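PDB 3R44: fatty acyl CoA synthetase FADD13 (FATTY-ACYL-CoA SYNTHETASE) from Mycobacterium tuberculosis, which belongs to the ANL clan of AMP-binding enzymes, pairing a large AMP-binding region with a small C-terminal domain. Local coordinates for residues Leu173-Tyr177 with Phe221-Leu226; Met272-Phe278 with Ile303-Lys307; Ser439-Val443 with Ala493-Asn497. All blocks are in the same frame, centred on the assembly; numbering follows the deposited sequence.

Contact 1. Residues Leu173-Tyr177 with Phe221-Leu226; sequences LFIMY and FHVAAL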
# COMPACT_ATOMS: atom_id res chain seq x y z
N LEU A 173 -8.97 14.74 3.35
CA LEU A 173 -9.90 13.69 2.95
C LEU A 173 -9.69 12.38 3.71
O LEU A 173 -10.66 11.68 4.02
CB LEU A 173 -9.77 13.41 1.43
CG LEU A 173 -10.63 12.27 0.84
CD1 LEU A 173 -12.12 12.41 1.22
CD2 LEU A 173 -10.50 12.12 -0.68
N PHE A 174 -8.46 11.95 3.89
CA PHE A 174 -8.25 10.74 4.69
C PHE A 174 -6.96 10.79 5.44
O PHE A 174 -6.04 11.53 5.03
CB PHE A 174 -8.51 9.44 3.92
CG PHE A 174 -7.48 9.09 2.89
CD1 PHE A 174 -6.34 8.39 3.26
CD2 PHE A 174 -7.68 9.37 1.56
CE1 PHE A 174 -5.34 8.03 2.31
CE2 PHE A 174 -6.71 9.00 0.61
CZ PHE A 174 -5.55 8.32 0.98
N ILE A 175 -6.90 9.99 6.52
CA ILE A 175 -5.65 9.77 7.23
C ILE A 175 -5.40 8.29 7.28
O ILE A 175 -6.23 7.54 7.76
CB ILE A 175 -5.67 10.32 8.67
CG1 ILE A 175 -6.06 11.78 8.77
CG2 ILE A 175 -4.29 10.17 9.30
CD1 ILE A 175 -6.59 12.23 10.12
N MET A 176 -4.27 7.88 6.76
CA MET A 176 -3.88 6.51 6.78
C MET A 176 -2.60 6.33 7.57
O MET A 176 -1.58 7.02 7.36
CB MET A 176 -3.75 5.96 5.33
CG MET A 176 -5.13 5.92 4.54
SD MET A 176 -5.28 4.45 3.48
CE MET A 176 -3.68 3.80 3.71
N TYR A 177 -2.63 5.40 8.51
CA TYR A 177 -1.45 5.22 9.41
C TYR A 177 -0.33 4.31 8.81
O TYR A 177 -0.61 3.29 8.21
CB TYR A 177 -1.93 4.81 10.82
CG TYR A 177 -2.41 6.03 11.54
CD1 TYR A 177 -3.64 6.61 11.19
CD2 TYR A 177 -1.61 6.67 12.46
CE1 TYR A 177 -4.08 7.75 11.79
CE2 TYR A 177 -2.06 7.82 13.11
CZ TYR A 177 -3.29 8.37 12.75
OH TYR A 177 -3.71 9.52 13.35
N PHE A 221 -8.45 -0.91 3.23
CA PHE A 221 -7.70 -0.01 4.06
C PHE A 221 -6.26 0.19 3.56
O PHE A 221 -5.52 0.87 4.24
CB PHE A 221 -7.73 -0.40 5.55
CG PHE A 221 -7.32 -1.86 5.82
CD1 PHE A 221 -5.99 -2.27 5.71
CD2 PHE A 221 -8.29 -2.83 6.15
CE1 PHE A 221 -5.62 -3.63 5.88
CE2 PHE A 221 -7.93 -4.17 6.35
CZ PHE A 221 -6.59 -4.57 6.23
N HIS A 222 -5.85 -0.49 2.50
CA HIS A 222 -4.52 -0.32 1.92
C HIS A 222 -4.68 0.86 0.96
O HIS A 222 -5.67 0.94 0.24
CB HIS A 222 -4.06 -1.53 1.06
CG HIS A 222 -3.72 -2.75 1.85
ND1 HIS A 222 -2.82 -2.74 2.90
CD2 HIS A 222 -4.12 -4.04 1.73
CE1 HIS A 222 -2.72 -3.95 3.42
NE2 HIS A 222 -3.51 -4.76 2.74
N VAL A 223 -3.71 1.76 0.94
CA VAL A 223 -3.81 2.96 0.12
C VAL A 223 -4.00 2.66 -1.33
O VAL A 223 -4.77 3.37 -2.01
CB VAL A 223 -2.64 3.95 0.40
CG1 VAL A 223 -1.31 3.45 -0.26
CG2 VAL A 223 -3.01 5.29 -0.09
N ALA A 224 -3.37 1.61 -1.86
CA ALA A 224 -3.53 1.37 -3.25
C ALA A 224 -4.92 0.86 -3.59
O ALA A 224 -5.39 1.10 -4.69
CB ALA A 224 -2.47 0.41 -3.78
N ALA A 225 -5.58 0.19 -2.65
CA ALA A 225 -6.91 -0.31 -2.93
C ALA A 225 -7.85 0.87 -2.91
O ALA A 225 -8.79 0.96 -3.70
CB ALA A 225 -7.34 -1.39 -1.90
N LEU A 226 -7.62 1.84 -2.01
CA LEU A 226 -8.45 3.01 -2.00
C LEU A 226 -8.34 3.82 -3.29
O LEU A 226 -9.32 4.27 -3.88
CB LEU A 226 -8.04 3.89 -0.80
CG LEU A 226 -8.93 5.03 -0.47
CD1 LEU A 226 -10.38 4.55 -0.65
CD2 LEU A 226 -8.57 5.54 1.01
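The strand L173-Y177 packs against the N-terminal turn of the helix that starts at V223, and the two backbones never pair: their closest CA atoms, those of M176 and V223, are 7.5 Å apart, and no hydrogen bond crosses the gap. H222 occupies the N-cap position; its carbonyl O accepts L226 N at 3.1 Å and, weakly, A225 N at 3.0 Å, so the chain is already coiling where the strand meets it. Side chains bridge the space. F174 and M176 direct their CA-to-CB bonds at the helix, while I175 between them is out of reach and packs on V94 and W377. The strand belongs to a beta-hairpin with 186-191, and a classic beta bulge sets L173 and F174 both opposite H190; the partly unmodelled chain between the two strands carries the serine-, threonine- and glycine-rich signature characteristic of AMP-binding enzymes. L226 lays CD2 squarely over the F174 ring, 3.9 Å from its centroid and 8° off the normal, a CH-pi contact for which a flat aromatic face and a branched aliphatic end are well suited. V223 CG2 approaches F174 CZ at 4.1 Å. M176, long and flexible, reaches further: its CE lies 3.4 Å from V223 N, 3.5 Å from V223 CB and 3.5 Å from F221 O, so the methyl rests on the backbone just where the helix begins. M176 SD also comes within 4.3 Å of L226 CD2. Beyond the pair, F85 of helix 79-91 packs against L226, and P97 of strand 94-97 against M176 and F221.

Contact 2. Residues Met272-Phe278 with Ile303-Lys307; sequences MRQVPEF and IYAAK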
# COMPACT_ATOMS: atom_id res chain seq x y z
N MET A 272 -2.55 -18.59 -7.43
CA MET A 272 -3.52 -18.65 -8.51
C MET A 272 -3.01 -19.54 -9.66
O MET A 272 -3.81 -20.12 -10.43
CB MET A 272 -3.88 -17.25 -9.00
CG MET A 272 -4.83 -16.59 -8.02
SD MET A 272 -5.21 -14.93 -8.50
CE MET A 272 -5.95 -14.99 -10.08
N ARG A 273 -1.69 -19.66 -9.74
CA ARG A 273 -1.06 -20.51 -10.74
C ARG A 273 -1.13 -21.98 -10.33
O ARG A 273 -1.03 -22.87 -11.19
CB ARG A 273 0.39 -20.05 -10.94
CG ARG A 273 1.10 -20.75 -12.04
CD ARG A 273 2.25 -21.54 -11.53
NE ARG A 273 2.94 -22.29 -12.59
CZ ARG A 273 2.40 -23.26 -13.30
NH1 ARG A 273 1.14 -23.61 -13.14
NH2 ARG A 273 3.14 -23.86 -14.23
N GLN A 274 -1.29 -22.26 -9.04
CA GLN A 274 -1.28 -23.65 -8.57
C GLN A 274 -2.63 -24.35 -8.54
O GLN A 274 -2.68 -25.61 -8.57
CB GLN A 274 -0.61 -23.75 -7.20
CG GLN A 274 0.60 -22.88 -7.01
CD GLN A 274 1.69 -23.21 -8.00
OE1 GLN A 274 1.73 -24.31 -8.58
NE2 GLN A 274 2.60 -22.28 -8.18
N VAL A 275 -3.72 -23.60 -8.54
CA VAL A 275 -5.08 -24.20 -8.45
C VAL A 275 -5.50 -24.82 -9.79
O VAL A 275 -5.02 -24.36 -10.85
CB VAL A 275 -6.07 -23.19 -7.94
CG1 VAL A 275 -5.62 -22.81 -6.51
CG2 VAL A 275 -6.14 -21.95 -8.82
N PRO A 276 -6.36 -25.86 -9.76
CA PRO A 276 -6.81 -26.60 -10.95
C PRO A 276 -7.40 -25.65 -11.99
O PRO A 276 -7.25 -25.88 -13.20
CB PRO A 276 -7.93 -27.50 -10.39
CG PRO A 276 -7.45 -27.83 -9.03
CD PRO A 276 -6.80 -26.54 -8.52
N GLU A 277 -8.04 -24.58 -11.52
CA GLU A 277 -8.64 -23.63 -12.44
C GLU A 277 -7.67 -22.92 -13.39
O GLU A 277 -8.11 -22.43 -14.43
CB GLU A 277 -9.54 -22.63 -11.73
CG GLU A 277 -10.78 -23.27 -11.09
CD GLU A 277 -10.48 -24.05 -9.77
OE1 GLU A 277 -9.36 -23.95 -9.12
OE2 GLU A 277 -11.40 -24.84 -9.39
N PHE A 278 -6.40 -22.79 -13.02
CA PHE A 278 -5.41 -22.10 -13.87
C PHE A 278 -5.24 -22.80 -15.21
O PHE A 278 -5.20 -22.14 -16.25
CB PHE A 278 -4.07 -22.05 -13.16
CG PHE A 278 -3.01 -21.30 -13.92
CD1 PHE A 278 -3.02 -19.95 -13.96
CD2 PHE A 278 -2.01 -21.97 -14.58
CE1 PHE A 278 -2.00 -19.26 -14.64
CE2 PHE A 278 -1.03 -21.30 -15.29
CZ PHE A 278 -1.03 -19.97 -15.34
N ILE A 303 4.71 -17.71 -17.25
CA ILE A 303 3.61 -18.65 -17.33
C ILE A 303 2.28 -17.91 -17.52
O ILE A 303 1.44 -18.34 -18.32
CB ILE A 303 3.61 -19.63 -16.16
CG1 ILE A 303 2.59 -20.75 -16.44
CG2 ILE A 303 3.36 -18.94 -14.89
CD1 ILE A 303 3.02 -21.66 -17.48
N TYR A 304 2.14 -16.75 -16.88
CA TYR A 304 1.02 -15.90 -17.13
C TYR A 304 1.02 -15.39 -18.55
O TYR A 304 -0.03 -15.44 -19.23
CB TYR A 304 0.90 -14.76 -16.07
CG TYR A 304 0.20 -15.22 -14.79
CD1 TYR A 304 0.91 -15.62 -13.69
CD2 TYR A 304 -1.19 -15.24 -14.69
CE1 TYR A 304 0.29 -16.06 -12.54
CE2 TYR A 304 -1.83 -15.67 -13.53
CZ TYR A 304 -1.08 -16.09 -12.45
OH TYR A 304 -1.72 -16.51 -11.32
N ALA A 305 2.19 -15.01 -19.07
CA ALA A 305 2.27 -14.58 -20.47
C ALA A 305 1.85 -15.68 -21.46
O ALA A 305 1.27 -15.39 -22.49
CB ALA A 305 3.64 -14.05 -20.78
N ALA A 306 2.15 -16.94 -21.17
CA ALA A 306 1.64 -18.06 -21.99
C ALA A 306 0.10 -18.21 -21.99
O ALA A 306 -0.46 -18.84 -22.93
CB ALA A 306 2.27 -19.37 -21.53
N LYS A 307 -0.54 -17.71 -20.94
CA LYS A 307 -2.01 -17.67 -20.79
C LYS A 307 -2.55 -16.33 -21.33
O LYS A 307 -3.73 -16.02 -21.14
CB LYS A 307 -2.42 -17.89 -19.33
CG LYS A 307 -3.90 -18.27 -19.03
CD LYS A 307 -4.13 -18.67 -17.49
CE LYS A 307 -5.61 -18.49 -16.96
NZ LYS A 307 -6.53 -19.58 -17.50
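I303, in helix 298-306, points its CA-to-CB bond at the opposite segment and meets two quite different partners, its CG1 making the closest approach to both. This atom lies 3.8 Å from F278 CE2, at the edge of that ring, and, in the R273 conformer given here, 3.9 Å from R273 NH2, over one face of the guanidinium. An aliphatic side chain suits the place, since both a ring edge and the flat face of a guanidinium accept apolar cover. Y304 follows and reaches deeper. Its ring receives the edge of F278 in a T-shaped stack, with centroids 5.3 Å apart, planes at 72° and F278 CE1 3.8 Å from Y304 CE2. The hydroxyl is spent on the helix across from it, hydrogen-bonding to the carbonyl O of L269. Y304 OH also touches M272 CB, at 3.3 Å, in a plain packing contact. A tyrosine can thus stack with its ring and satisfy its polar tip in a largely buried spot. K307 N bonds to Y304 O at 2.9 Å. The lysine side chain, extended as far as CE, brushes F278, K307 CD to F278 CE1 at 3.6 Å, and its NZ donates to the carbonyl O of F278 at 3.1 Å; W251 offers the same lysine a cation-pi contact. Between strands 261-264 and 288-291 run the short helices holding M272-F278, and between strands 288-291 and 310-316 runs the helix of I303-K307, so this is the packing of connecting helices from two consecutive beta-alpha-beta crossovers in a largely parallel sheet.

Contact 3. Residues Ser439-Val443 with Ala493-Asn497; sequences SEVAV and AIPRN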
# COMPACT_ATOMS: atom_id res chain seq x y z
N SER A 439 27.40 -17.77 -1.57
CA SER A 439 26.29 -17.92 -2.53
C SER A 439 25.14 -16.99 -2.26
O SER A 439 24.46 -16.60 -3.19
CB SER A 439 25.76 -19.36 -2.61
OG SER A 439 25.40 -19.91 -1.38
N GLU A 440 24.87 -16.68 -1.00
CA GLU A 440 23.78 -15.80 -0.64
C GLU A 440 24.16 -15.02 0.61
O GLU A 440 24.94 -15.50 1.45
CB GLU A 440 22.46 -16.55 -0.34
CG GLU A 440 21.84 -17.45 -1.41
CD GLU A 440 20.87 -18.45 -0.77
OE1 GLU A 440 19.77 -18.04 -0.35
OE2 GLU A 440 21.22 -19.64 -0.68
N VAL A 441 23.60 -13.82 0.74
CA VAL A 441 23.79 -12.98 1.95
C VAL A 441 22.57 -12.14 2.23
O VAL A 441 21.94 -11.61 1.31
CB VAL A 441 25.07 -12.07 1.86
CG1 VAL A 441 24.99 -11.15 0.69
CG2 VAL A 441 25.26 -11.26 3.16
N ALA A 442 22.19 -12.05 3.49
CA ALA A 442 21.14 -11.13 3.92
C ALA A 442 21.66 -10.46 5.13
O ALA A 442 22.16 -11.14 6.02
CB ALA A 442 19.90 -11.88 4.28
N VAL A 443 21.45 -9.14 5.25
CA VAL A 443 21.90 -8.36 6.40
C VAL A 443 20.68 -7.82 7.15
O VAL A 443 19.74 -7.30 6.52
CB VAL A 443 22.86 -7.21 6.00
CG1 VAL A 443 23.12 -6.21 7.18
CG2 VAL A 443 24.19 -7.79 5.46
N ALA A 493 20.93 -22.00 5.23
CA ALA A 493 19.83 -21.46 4.46
C ALA A 493 19.31 -20.18 5.08
O ALA A 493 19.31 -20.03 6.30
CB ALA A 493 18.65 -22.47 4.36
N ILE A 494 18.84 -19.31 4.20
CA ILE A 494 18.15 -18.09 4.52
C ILE A 494 16.65 -18.28 4.24
O ILE A 494 16.28 -18.92 3.26
CB ILE A 494 18.75 -16.94 3.67
CG1 ILE A 494 20.14 -16.62 4.22
CG2 ILE A 494 17.87 -15.70 3.67
CD1 ILE A 494 21.00 -15.86 3.17
N PRO A 495 15.79 -17.73 5.11
CA PRO A 495 14.34 -17.92 4.90
C PRO A 495 13.81 -17.11 3.71
O PRO A 495 13.98 -15.88 3.64
CB PRO A 495 13.74 -17.48 6.23
CG PRO A 495 14.66 -16.40 6.71
CD PRO A 495 16.05 -16.88 6.28
N ARG A 496 13.19 -17.80 2.76
CA ARG A 496 12.57 -17.14 1.63
C ARG A 496 11.15 -17.63 1.43
O ARG A 496 10.81 -18.75 1.81
CB ARG A 496 13.32 -17.41 0.37
CG ARG A 496 14.67 -16.73 0.24
CD ARG A 496 15.35 -17.38 -0.98
NE ARG A 496 16.75 -17.02 -1.02
CZ ARG A 496 17.21 -15.97 -1.66
NH1 ARG A 496 16.37 -15.19 -2.33
NH2 ARG A 496 18.51 -15.70 -1.64
N ASN A 497 10.31 -16.79 0.82
CA ASN A 497 8.92 -17.18 0.61
C ASN A 497 8.82 -17.96 -0.71
O ASN A 497 9.85 -18.08 -1.38
CB ASN A 497 8.00 -15.93 0.73
CG ASN A 497 8.13 -14.98 -0.41
OD1 ASN A 497 8.84 -15.23 -1.38
ND2 ASN A 497 7.38 -13.88 -0.34
O HOH W 1 19.14 -20.15 1.45
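Three residues, I494, E440 and R496, account for most of the surface buried here, and they divide it into an apolar and a charged part. I494 aims its side chain at the strand S439-V443, with CD1 3.9 Å from E440 CB, 4.0 Å from A442 N and 4.3 Å from A442 CB. The methyl of A442 is small enough to let the isoleucine lie close to the strand backbone, and V460 and I502 close round I494 from outside the pair. E440 also points across, but its carboxylate goes to R496. OE1 of E440 accepts R496 NH2 at 3.0 Å and R496 NE at 3.3 Å, a salt bridge in which the two nitrogens along one edge of the guanidinium share a single oxygen. Both segments belong to the small C-terminal domain of the AMP-binding family: S439-V443 lies on an outer strand, 438-448, of a three-stranded mixed sheet, and A493-N497 is irregular chain linking strand 487-490 to helix 504-511. P495 opens the PRNPTGK sequence, which corresponds to the tenth core motif of the related adenylation domains. The strongest polar partner of R496 lies within that sequence: NH1 donates to the carbonyl O of G500, so R496 ties the strand to the segment that carries the signature. A classic beta bulge places S439 and E440 together opposite V460. One water extends the charged part: it donates to E440 OE1 at 2.8 Å and accepts from I494 N at 2.9 Å, giving the amide of a chain without regular pairing a polar partner beside the buried isoleucine.

The three contacts follow one another along the chain and nowhere touch. Contacts 1 and 2 share the AMP-binding region but sit apart in it, their centres about 31 Å from each other and their nearest atoms about 15 Å. Contact 3 belongs to the C-terminal domain; its centre is about 32 Å from that of contact 1 and about 27 Å from that of contact 2, with nearest atoms about 15 and 11 Å apart. Contact 1 lies closest to the centre of the chain, about 8 Å from it, against about 25 Å for the others. The F174 side chain lies about 11 Å from the bound histidine, and L173 packs against H192, one of the residues lining that ligand's pocket.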